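Local coordinates for protein 3,6-diketocamphane 1,6 monooxygenase (Pseudomonas putida, PDB 4UWM) that uses FMNH2 and oxygen to convert the bicyclic diketone (1S,4S)-bornane-2,5-dione into a lactone, a Baeyer-Villiger step in the breakdown of (-)-camphor, at residues E197-G202 with K219-F224; H253-T258 with G339-L344. All coordinates share one frame; numbering follows the deposited sequence.

Interactions 1 and 2 lie about 10 Å apart, centre to centre, in the parallel barrel of this luciferase-like monooxygenase. Strands 219-223 and 254-261 are neighbours, so the two contacts cover a run of four adjacent strands, 198-202, 219-223, 254-261 and 343-347; the last also pairs with strand 4-9 to close the barrel. The joint between the contacts is polar and aromatic: S222 N lies 2.8 Å from A254 O, S222 OG lies 2.8 Å from H253 NE2, and F224 CG packs 3.3 Å from H257 CE1. Interaction 1 touches FMN directly through T201, G202 and I223. Interaction 2 stands further back, the A254 side chain being about 7 Å from that of the FMN-binding residue M76.

Interaction 1. Residues E197-G202 with K219-F224; sequences EIAVTG and KPVSIF. With FMN (flavin mononucleotide), chain C.
K219 N donates to I198 O over 2.8 Å, the shortest backbone bond between the two strands. V221 O takes one hydrogen bond, from G202 N (2.9 Å, nearly straight at 161°), with a weaker CA-H...O contact from T201 CA (3.2 Å) beside it. K219 O is met in the same way by V200 N and A199 CA. The bond from V221 N to V200 O, bent at 136°, completes a parallel ladder. A199, T201, K219 and V221 share one face of the sheet. V221 CG1 is anti to the backbone N (chi1 -175°), which leaves CG2 beside that nitrogen and 4.1 Å from A199 CB. M76 of strand 72-79 packs on A199, T201 and V221. At the far end, one water bridges E197 OE2 (3.1 Å) and K219 NZ (2.7 Å); R252 also holds both, by a salt bridge to E197 and through its carbonyl to K219. At the C-terminal end of its strand, T201 O accepts a hydrogen bond from FMN O4' (2.9 Å). In one of two modelled conformers T201 OG1 lies 2.6 Å from FMN O2'. This beta-alpha-beta unit thus offers the ribityl chain a backbone acceptor and, less certainly, a hydroxyl.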
loop_
_atom_site.group_PDB
_atom_site.type_symbol
_atom_site.label_atom_id
_atom_site.label_comp_id
_atom_site.label_asym_id
_atom_site.label_seq_id
_atom_site.Cartn_x
_atom_site.Cartn_y
_atom_site.Cartn_z
ATOM N N GLU A 197 -15.449 -1.197 -10.954
ATOM C CA GLU A 197 -15.313 -1.186 -12.400
ATOM C C GLU A 197 -13.870 -1.545 -12.754
ATOM O O GLU A 197 -12.944 -1.055 -12.100
ATOM C CB GLU A 197 -15.685 0.180 -12.973
ATOM C CG GLU A 197 -15.522 0.262 -14.483
ATOM C CD GLU A 197 -16.221 1.467 -15.096
ATOM O OE1 GLU A 197 -16.807 2.265 -14.336
ATOM O OE2 GLU A 197 -16.173 1.604 -16.335
ATOM N N ILE A 198 -13.694 -2.396 -13.762
ATOM C CA ILE A 198 -12.383 -2.928 -14.140
ATOM C C ILE A 198 -11.987 -2.372 -15.504
ATOM O O ILE A 198 -12.825 -2.304 -16.412
ATOM C CB ILE A 198 -12.384 -4.478 -14.117
ATOM C CG1 ILE A 198 -12.517 -4.964 -12.668
ATOM C CG2 ILE A 198 -11.175 -5.074 -14.811
ATOM C CD1 ILE A 198 -12.654 -6.463 -12.523
ATOM N N ALA A 199 -10.727 -1.931 -15.621
ATOM C CA ALA A 199 -10.174 -1.404 -16.863
ATOM C C ALA A 199 -8.996 -2.218 -17.352
ATOM O O ALA A 199 -8.317 -2.877 -16.565
ATOM C CB ALA A 199 -9.791 0.059 -16.677
ATOM N N VAL A 200 -8.782 -2.218 -18.671
ATOM C CA VAL A 200 -7.584 -2.829 -19.250
ATOM C C VAL A 200 -7.034 -1.883 -20.318
ATOM O O VAL A 200 -7.773 -1.096 -20.900
ATOM C CB VAL A 200 -7.814 -4.245 -19.845
ATOM C CG1 VAL A 200 -8.406 -5.202 -18.818
ATOM C CG2 VAL A 200 -8.673 -4.193 -21.100
ATOM N N THR A 201 -5.720 -1.925 -20.530
ATOM C CA THR A 201 -5.070 -1.066 -21.515
ATOM C C THR A 201 -4.690 -1.895 -22.724
ATOM O O THR A 201 -4.241 -3.025 -22.583
ATOM C CB THR A 201 -3.787 -0.382 -20.976
ATOM O OG1 THR A 201 -2.855 -1.377 -20.546
ATOM C CG2 THR A 201 -4.097 0.546 -19.821
ATOM N N GLY A 202 -4.887 -1.324 -23.911
ATOM C CA GLY A 202 -4.431 -1.949 -25.155
ATOM C C GLY A 202 -3.384 -1.094 -25.868
ATOM O O GLY A 202 -3.445 0.149 -25.830
ATOM N N LYS A 219 -13.752 -1.389 -18.869
ATOM C CA LYS A 219 -13.425 -0.078 -19.414
ATOM C C LYS A 219 -12.180 -0.183 -20.299
ATOM O O LYS A 219 -11.144 -0.669 -19.848
ATOM C CB LYS A 219 -13.226 0.898 -18.248
ATOM C CG LYS A 219 -12.687 2.276 -18.609
ATOM C CD LYS A 219 -12.515 3.125 -17.348
ATOM C CE LYS A 219 -11.995 4.516 -17.659
ATOM N NZ LYS A 219 -13.028 5.336 -18.362
ATOM N N PRO A 220 -12.273 0.249 -21.584
ATOM C CA PRO A 220 -11.086 0.189 -22.429
ATOM C C PRO A 220 -10.195 1.450 -22.272
ATOM O O PRO A 220 -10.698 2.568 -22.178
ATOM C CB PRO A 220 -11.687 0.097 -23.844
ATOM C CG PRO A 220 -12.938 0.927 -23.742
ATOM C CD PRO A 220 -13.467 0.695 -22.342
ATOM N N VAL A 221 -8.881 1.256 -22.236
ATOM C CA VAL A 221 -7.924 2.368 -22.136
ATOM C C VAL A 221 -6.941 2.174 -23.283
ATOM O O VAL A 221 -6.340 1.124 -23.413
ATOM C CB VAL A 221 -7.164 2.389 -20.763
ATOM C CG1 VAL A 221 -6.274 3.627 -20.653
ATOM C CG2 VAL A 221 -8.137 2.362 -19.601
ATOM N N SER A 222 -6.788 3.193 -24.126
ATOM C CA SER A 222 -5.872 3.114 -25.252
ATOM C C SER A 222 -4.793 4.180 -25.126
ATOM O O SER A 222 -5.062 5.290 -24.669
ATOM C CB SER A 222 -6.625 3.334 -26.579
ATOM O OG SER A 222 -7.673 2.389 -26.776
ATOM N N ILE A 223 -3.578 3.828 -25.522
ATOM C CA ILE A 223 -2.508 4.808 -25.670
ATOM C C ILE A 223 -2.540 5.278 -27.126
ATOM O O ILE A 223 -2.453 4.463 -28.042
ATOM C CB ILE A 223 -1.119 4.210 -25.347
ATOM C CG1 ILE A 223 -1.128 3.389 -24.037
ATOM C CG2 ILE A 223 -0.055 5.304 -25.333
ATOM C CD1 ILE A 223 -1.331 4.170 -22.747
ATOM N N PHE A 224 -2.684 6.584 -27.348
ATOM C CA PHE A 224 -2.818 7.059 -28.734
ATOM C C PHE A 224 -1.566 6.780 -29.530
ATOM O O PHE A 224 -0.475 7.215 -29.149
ATOM C CB PHE A 224 -3.166 8.538 -28.837
ATOM C CG PHE A 224 -3.373 9.002 -30.259
ATOM C CD1 PHE A 224 -4.484 8.580 -30.986
ATOM C CD2 PHE A 224 -2.460 9.853 -30.869
ATOM C CE1 PHE A 224 -4.683 9.005 -32.294
ATOM C CE2 PHE A 224 -2.649 10.277 -32.179
ATOM C CZ PHE A 224 -3.760 9.853 -32.891
HETATM N N1 FMN C . 0.018 -0.816 -19.697
HETATM C C2 FMN C . -0.686 -0.468 -18.581
HETATM O O2 FMN C . -1.313 -1.346 -17.952
HETATM N N3 FMN C . -0.743 0.796 -18.122
HETATM C C4 FMN C . -0.109 1.806 -18.731
HETATM O O4 FMN C . -0.197 2.960 -18.263
HETATM C C4A FMN C . 0.689 1.519 -19.957
HETATM N N5 FMN C . 1.363 2.483 -20.625
HETATM C C5A FMN C . 2.083 2.202 -21.740
HETATM C C6 FMN C . 2.763 3.224 -22.407
HETATM C C7 FMN C . 3.508 2.955 -23.555
HETATM C C7M FMN C . 4.235 4.073 -24.261
HETATM C C8 FMN C . 3.574 1.555 -24.068
HETATM C C8M FMN C . 4.363 1.206 -25.300
HETATM C C9 FMN C . 2.897 0.535 -23.405
HETATM C C9A FMN C . 2.149 0.799 -22.260
HETATM N N10 FMN C . 1.452 -0.237 -21.583
HETATM C C10 FMN C . 0.714 0.102 -20.418
HETATM C "C1'" FMN C . 1.519 -1.629 -22.066
HETATM C "C2'" FMN C . 0.324 -1.988 -22.935
HETATM O "O2'" FMN C . -0.859 -1.565 -22.259
HETATM C "C3'" FMN C . 0.263 -3.492 -23.183
HETATM O "O3'" FMN C . 0.939 -3.778 -24.415
HETATM C "C4'" FMN C . -1.187 -3.982 -23.216
HETATM O "O4'" FMN C . -1.694 -4.119 -21.882
HETATM C "C5'" FMN C . -1.367 -5.291 -23.976
HETATM O "O5'" FMN C . -1.750 -4.913 -25.291
HETATM P P FMN C . -2.366 -5.923 -26.370
HETATM O O1P FMN C . -3.263 -6.874 -25.643
HETATM O O2P FMN C . -3.100 -4.950 -27.243
HETATM O O3P FMN C . -1.148 -6.552 -26.986
HETATM O O HOH W 1 -15.351 4.408 -17.262
#

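Interaction 2. Residues H253-T258 with G339-L344; sequences HAVSHT and GGWGTL
V255 lies across W341 at about a right angle: its CB sits over one face of the indole, 4.2 Å from the centroid of the five-membered ring and 18° off the ring normal, while CG2 presses on W341 CB at 3.6 Å. W341 CG stands between its own backbone N and carbonyl carbon (chi1 54°), a crowded rotamer, and the indole runs out to meet the H257 imidazole tip to tip. H257 NE2 is 3.4 Å from W341 CH2, with the two ring planes oblique. L344 crosses H257 at about a right angle, its CD1 lying against H257 CD2. V255 CG2 also covers the centre of the H253 ring, so this one methyl is wedged between H253 and W341. F335 meets the indole edge-to-face, and L230 packs on H253, V255 and W341. An alanine in place of W341 would probably open a gap beneath V255 CB and leave the H257 ring with F224 as its aromatic neighbour. The H253 ring is tied at both nitrogens, NE2 to S222 and ND1 to a water, 2.8 Å from ND1, that donates to G340 O. H253 O accepts from both G342 N (2.9 Å) and T343 N (3.1 Å), and V255 N then bonds to T343 O (3.0 Å). Two consecutive amides on one carbonyl thus pin the incoming loop just where parallel pairing begins, while V255, W341, H257 and L344 pack next to it.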
loop_
_atom_site.group_PDB
_atom_site.type_symbol
_atom_site.label_atom_id
_atom_site.label_comp_id
_atom_site.label_asym_id
_atom_site.label_seq_id
_atom_site.Cartn_x
_atom_site.Cartn_y
_atom_site.Cartn_z
ATOM N N HIS A 253 -14.505 4.892 -22.869
ATOM C CA HIS A 253 -13.196 4.804 -23.506
ATOM C C HIS A 253 -12.290 5.941 -23.030
ATOM O O HIS A 253 -12.673 7.111 -23.084
ATOM C CB HIS A 253 -13.339 4.820 -25.028
ATOM C CG HIS A 253 -12.127 4.336 -25.758
ATOM N ND1 HIS A 253 -12.016 4.394 -27.130
ATOM C CD2 HIS A 253 -10.970 3.786 -25.312
ATOM C CE1 HIS A 253 -10.848 3.894 -27.498
ATOM N NE2 HIS A 253 -10.195 3.517 -26.414
ATOM N N ALA A 254 -11.111 5.581 -22.516
ATOM C CA ALA A 254 -10.103 6.565 -22.113
ATOM C C ALA A 254 -8.911 6.467 -23.041
ATOM O O ALA A 254 -8.456 5.369 -23.372
ATOM C CB ALA A 254 -9.684 6.353 -20.655
ATOM N N VAL A 255 -8.433 7.617 -23.502
ATOM C CA VAL A 255 -7.355 7.648 -24.482
ATOM C C VAL A 255 -6.263 8.567 -23.968
ATOM O O VAL A 255 -6.518 9.735 -23.657
ATOM C CB VAL A 255 -7.824 8.132 -25.882
ATOM C CG1 VAL A 255 -6.654 8.099 -26.874
ATOM C CG2 VAL A 255 -8.953 7.258 -26.400
ATOM N N SER A 256 -5.049 8.026 -23.885
ATOM C CA SER A 256 -3.896 8.747 -23.358
ATOM C C SER A 256 -3.172 9.519 -24.466
ATOM O O SER A 256 -2.858 8.945 -25.513
ATOM C CB SER A 256 -2.948 7.758 -22.670
ATOM O OG SER A 256 -1.708 8.359 -22.350
ATOM N N HIS A 257 -2.911 10.795 -24.220
ATOM C CA HIS A 257 -2.247 11.692 -25.159
ATOM C C HIS A 257 -1.213 12.495 -24.392
ATOM O O HIS A 257 -1.389 12.762 -23.192
ATOM C CB HIS A 257 -3.239 12.715 -25.745
ATOM C CG HIS A 257 -4.201 12.156 -26.746
ATOM N ND1 HIS A 257 -3.894 12.036 -28.085
ATOM C CD2 HIS A 257 -5.474 11.720 -26.610
ATOM C CE1 HIS A 257 -4.934 11.532 -28.727
ATOM N NE2 HIS A 257 -5.908 11.336 -27.856
ATOM N N THR A 258 -0.165 12.912 -25.096
ATOM C CA THR A 258 0.739 13.945 -24.605
ATOM C C THR A 258 0.083 15.293 -24.937
ATOM O O THR A 258 -0.231 15.561 -26.102
ATOM C CB THR A 258 2.114 13.810 -25.270
ATOM O OG1 THR A 258 2.638 12.505 -24.999
ATOM C CG2 THR A 258 3.084 14.887 -24.770
ATOM N N GLY A 339 -14.599 9.206 -34.102
ATOM C CA GLY A 339 -15.817 9.080 -33.297
ATOM C C GLY A 339 -15.639 9.627 -31.889
ATOM O O GLY A 339 -16.617 9.945 -31.208
ATOM N N GLY A 340 -14.386 9.725 -31.446
ATOM C CA GLY A 340 -14.069 10.284 -30.127
ATOM C C GLY A 340 -13.921 9.273 -28.993
ATOM O O GLY A 340 -13.791 8.064 -29.223
ATOM N N TRP A 341 -13.940 9.787 -27.765
ATOM C CA TRP A 341 -13.712 8.997 -26.549
ATOM C C TRP A 341 -14.274 9.770 -25.377
ATOM O O TRP A 341 -14.579 10.956 -25.503
ATOM C CB TRP A 341 -12.209 8.752 -26.331
ATOM C CG TRP A 341 -11.387 10.030 -26.319
ATOM C CD1 TRP A 341 -11.261 10.919 -25.285
ATOM C CD2 TRP A 341 -10.618 10.567 -27.403
ATOM N NE1 TRP A 341 -10.458 11.967 -25.657
ATOM C CE2 TRP A 341 -10.041 11.774 -26.947
ATOM C CE3 TRP A 341 -10.360 10.147 -28.717
ATOM C CZ2 TRP A 341 -9.224 12.565 -27.756
ATOM C CZ3 TRP A 341 -9.537 10.934 -29.517
ATOM C CH2 TRP A 341 -8.982 12.128 -29.035
ATOM N N GLY A 342 -14.399 9.107 -24.232
ATOM C CA GLY A 342 -14.948 9.749 -23.051
ATOM C C GLY A 342 -13.976 10.539 -22.181
ATOM O O GLY A 342 -14.372 11.530 -21.571
ATOM N N THR A 343 -12.721 10.084 -22.083
ATOM C CA THR A 343 -11.736 10.756 -21.208
ATOM C C THR A 343 -10.431 10.986 -21.934
ATOM O O THR A 343 -9.853 10.052 -22.525
ATOM C CB THR A 343 -11.449 9.968 -19.887
ATOM O OG1 THR A 343 -12.656 9.806 -19.136
ATOM C CG2 THR A 343 -10.453 10.730 -19.007
ATOM N N LEU A 344 -9.964 12.227 -21.883
ATOM C CA LEU A 344 -8.659 12.557 -22.418
ATOM C C LEU A 344 -7.669 12.366 -21.270
ATOM O O LEU A 344 -7.660 13.149 -20.302
ATOM C CB LEU A 344 -8.618 14.004 -22.917
ATOM C CG LEU A 344 -7.241 14.487 -23.367
ATOM C CD1 LEU A 344 -6.894 13.904 -24.722
ATOM C CD2 LEU A 344 -7.166 16.008 -23.384
HETATM O O HOH W 2 -13.359 5.442 -29.411
#